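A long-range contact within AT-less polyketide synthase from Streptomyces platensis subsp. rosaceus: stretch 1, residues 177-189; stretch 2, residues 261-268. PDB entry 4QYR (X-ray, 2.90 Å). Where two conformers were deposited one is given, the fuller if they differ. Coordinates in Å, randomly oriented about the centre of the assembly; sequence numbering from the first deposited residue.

Stretch 1, residues 177-189: LVALHRAVEHIRS
Stretch 2 261-268: VVRGSAEN

Helix 177-189 packs across strand 261-268 of the same chain, the axes 8.4 Å apart at closest approach and their N-to-C directions 118° apart; 452 Å² is buried, both sides summed. The helix keeps regular i-to-i+4 hydrogen bonds, such as E185 N to H181 O at 3.0 Å, while the strand is extended except at R263 (phi/psi -84/-38). Nearest CA pairs set the register: V178 CA to E267 CA 6.9 Å, H181 CA to S265 CA 6.1 Å and V184 CA to V262 CA 8.1 Å. The CA-to-CB bonds of V262, S265 and E267 point toward the helix; those of R263 and A266 point away.

Polar contacts centre on H181, chi1 t (168°) and chi2 79°. Its ND1 donates a very short hydrogen bond to S265 OG (2.4 Å, 168° at the hydrogen), in line with the ring edge; S265 has chi1 t (158°). A266 C and E267 N lie over one ring face. On the ring's other nitrogen, H181 NE2 lies 2.6 Å from water 1, which donates to E267 OE1 (2.8 Å) and E185 OE2 (3.2 Å), so one water links both stretches.

The charged contact pairs R182 with E267. R182 (chi1 t, chi2 p, chi3 p) starts sideways but curls its end strandward, bringing NH1 to E267 OE1 in a salt bridge modelled at 2.4 Å, too close for its exact length to be trusted. E267 reaches in with chi1 p and chi2 t; the V178 CG1 methyl packs 3.5 Å from E267 OE2 without a polar bond. Within the helix, R182 NE forms a salt bridge with E185 OE1 (2.4 Å).

Apolar packing brings V184 CG2 to V262 CG1 (4.2 Å), both valines buried with chi1 t and CA-to-CB bonds toward the other stretch. At the exposed margin, R188 (chi1 m) extends its guanidinium to the strand, with NH1 4.1 Å from S265 CB and NH2 3.9 Å from R263 O.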

# COMPACT_ATOMS: atom_id res chain seq x y z
N LEU A 177 5.51 1.53 10.11
CA LEU A 177 6.84 0.92 10.01
C LEU A 177 7.07 0.36 8.60
O LEU A 177 8.12 0.54 8.00
CB LEU A 177 7.05 -0.18 11.07
CG LEU A 177 8.53 -0.22 11.46
CD1 LEU A 177 9.01 1.19 11.75
CD2 LEU A 177 8.83 -1.12 12.64
N VAL A 178 6.05 -0.31 8.06
CA VAL A 178 6.09 -0.74 6.67
C VAL A 178 6.33 0.43 5.68
O VAL A 178 7.05 0.29 4.68
CB VAL A 178 4.81 -1.44 6.32
CG1 VAL A 178 4.88 -1.97 4.92
CG2 VAL A 178 4.57 -2.57 7.33
N ALA A 179 5.72 1.58 5.95
CA ALA A 179 5.99 2.78 5.18
C ALA A 179 7.47 3.03 5.11
O ALA A 179 8.06 3.08 4.03
CB ALA A 179 5.30 3.97 5.80
N LEU A 180 8.08 3.19 6.27
CA LEU A 180 9.51 3.43 6.37
C LEU A 180 10.26 2.40 5.55
O LEU A 180 11.21 2.73 4.85
CB LEU A 180 9.95 3.39 7.82
CG LEU A 180 11.41 3.71 8.08
CD1 LEU A 180 11.74 5.09 7.55
CD2 LEU A 180 11.70 3.63 9.57
N HIS A 181 9.80 1.16 5.59
CA HIS A 181 10.47 0.07 4.90
C HIS A 181 10.34 0.20 3.38
O HIS A 181 11.28 -0.07 2.64
CB HIS A 181 9.92 -1.28 5.38
CG HIS A 181 10.34 -2.43 4.53
ND1 HIS A 181 11.59 -3.01 4.62
CD2 HIS A 181 9.69 -3.11 3.56
CE1 HIS A 181 11.69 -3.99 3.74
NE2 HIS A 181 10.55 -4.07 3.08
N ARG A 182 9.17 0.62 2.93
CA ARG A 182 8.89 0.70 1.51
C ARG A 182 9.66 1.86 0.93
O ARG A 182 10.23 1.77 -0.17
CB ARG A 182 7.39 0.84 1.27
CG ARG A 182 6.93 0.77 -0.19
CD ARG A 182 7.57 -0.34 -1.02
NE ARG A 182 7.68 -1.60 -0.29
CZ ARG A 182 6.65 -2.36 0.04
NH1 ARG A 182 6.85 -3.49 0.71
NH2 ARG A 182 5.43 -2.00 -0.31
N ALA A 183 9.70 2.95 1.68
CA ALA A 183 10.47 4.12 1.27
C ALA A 183 11.94 3.73 1.17
O ALA A 183 12.63 4.16 0.24
CB ALA A 183 10.28 5.25 2.23
N VAL A 184 12.42 2.92 2.12
CA VAL A 184 13.84 2.58 2.10
C VAL A 184 14.16 1.71 0.88
O VAL A 184 15.18 1.93 0.22
CB VAL A 184 14.29 1.88 3.39
CG1 VAL A 184 15.60 1.16 3.16
CG2 VAL A 184 14.49 2.90 4.48
N GLU A 185 13.31 0.73 0.61
CA GLU A 185 13.43 -0.11 -0.58
C GLU A 185 13.63 0.74 -1.82
O GLU A 185 14.59 0.57 -2.58
CB GLU A 185 12.17 -0.96 -0.77
CG GLU A 185 12.14 -2.24 0.02
CD GLU A 185 10.96 -3.11 -0.34
OE1 GLU A 185 9.88 -2.55 -0.66
OE2 GLU A 185 11.11 -4.35 -0.32
N HIS A 186 12.71 1.67 -2.01
CA HIS A 186 12.71 2.51 -3.19
C HIS A 186 13.88 3.49 -3.22
O HIS A 186 14.27 3.96 -4.28
CB HIS A 186 11.40 3.26 -3.30
CG HIS A 186 10.30 2.43 -3.84
ND1 HIS A 186 8.97 2.76 -3.68
CD2 HIS A 186 10.32 1.25 -4.51
CE1 HIS A 186 8.22 1.83 -4.25
NE2 HIS A 186 9.02 0.90 -4.75
N ILE A 187 14.47 3.79 -2.07
CA ILE A 187 15.65 4.61 -2.12
C ILE A 187 16.85 3.76 -2.50
O ILE A 187 17.63 4.13 -3.38
CB ILE A 187 15.93 5.32 -0.80
CG1 ILE A 187 14.84 6.37 -0.59
CG2 ILE A 187 17.35 5.92 -0.84
CD1 ILE A 187 15.11 7.37 0.48
N ARG A 188 16.96 2.59 -1.86
CA ARG A 188 18.05 1.66 -2.12
C ARG A 188 18.01 1.20 -3.57
O ARG A 188 19.02 0.82 -4.13
CB ARG A 188 17.98 0.46 -1.16
CG ARG A 188 18.50 0.74 0.25
CD ARG A 188 19.18 -0.49 0.87
NE ARG A 188 18.29 -1.33 1.68
CZ ARG A 188 18.31 -1.40 3.02
NH1 ARG A 188 17.45 -2.20 3.67
NH2 ARG A 188 19.19 -0.68 3.72
N SER A 189 16.85 1.24 -4.20
CA SER A 189 16.74 0.71 -5.55
C SER A 189 16.98 1.78 -6.60
O SER A 189 17.20 1.47 -7.76
CB SER A 189 15.37 0.08 -5.76
OG SER A 189 14.36 1.07 -5.80
N VAL A 261 20.57 6.46 10.84
CA VAL A 261 20.73 5.69 9.64
C VAL A 261 19.91 4.42 9.75
O VAL A 261 19.87 3.80 10.82
CB VAL A 261 22.21 5.35 9.41
CG1 VAL A 261 22.38 4.43 8.22
CG2 VAL A 261 23.00 6.61 9.22
N VAL A 262 19.24 4.03 8.67
CA VAL A 262 18.58 2.73 8.62
C VAL A 262 19.51 1.67 8.06
O VAL A 262 19.79 1.66 6.86
CB VAL A 262 17.34 2.78 7.76
CG1 VAL A 262 16.64 1.42 7.78
CG2 VAL A 262 16.45 3.89 8.24
N ARG A 263 20.00 0.79 8.93
CA ARG A 263 20.99 -0.22 8.54
C ARG A 263 20.33 -1.46 7.94
O ARG A 263 20.84 -2.05 7.00
CB ARG A 263 21.86 -0.63 9.73
CG ARG A 263 23.03 0.31 10.00
CD ARG A 263 24.02 0.37 8.84
NE ARG A 263 24.90 1.53 8.96
CZ ARG A 263 25.61 2.02 7.95
NH1 ARG A 263 26.39 3.09 8.14
NH2 ARG A 263 25.53 1.46 6.75
N GLY A 264 19.20 -1.85 8.51
CA GLY A 264 18.45 -2.98 7.99
C GLY A 264 16.96 -2.82 8.20
O GLY A 264 16.50 -1.99 8.99
N SER A 265 16.20 -3.66 7.51
CA SER A 265 14.77 -3.43 7.40
C SER A 265 14.12 -4.63 6.72
O SER A 265 14.56 -5.05 5.66
CB SER A 265 14.54 -2.15 6.60
OG SER A 265 13.26 -2.10 6.01
N ALA A 266 13.07 -5.18 7.33
CA ALA A 266 12.38 -6.32 6.73
C ALA A 266 10.89 -6.30 7.03
O ALA A 266 10.48 -5.75 8.04
CB ALA A 266 12.99 -7.63 7.22
N GLU A 267 10.08 -6.91 6.15
CA GLU A 267 8.66 -7.14 6.44
C GLU A 267 8.27 -8.54 5.98
O GLU A 267 8.89 -9.09 5.09
CB GLU A 267 7.76 -6.09 5.76
CG GLU A 267 7.39 -6.45 4.34
CD GLU A 267 6.37 -5.51 3.69
OE1 GLU A 267 6.70 -4.92 2.63
OE2 GLU A 267 5.24 -5.36 4.21
N ASN A 268 7.26 -9.11 6.62
CA ASN A 268 6.78 -10.45 6.26
C ASN A 268 5.40 -10.65 6.81
O ASN A 268 4.88 -9.77 7.48
CB ASN A 268 7.72 -11.55 6.76
CG ASN A 268 7.58 -11.86 8.26
OD1 ASN A 268 6.91 -11.14 9.01
ND2 ASN A 268 8.24 -12.92 8.70
O HOH W 1 9.18 -5.85 1.73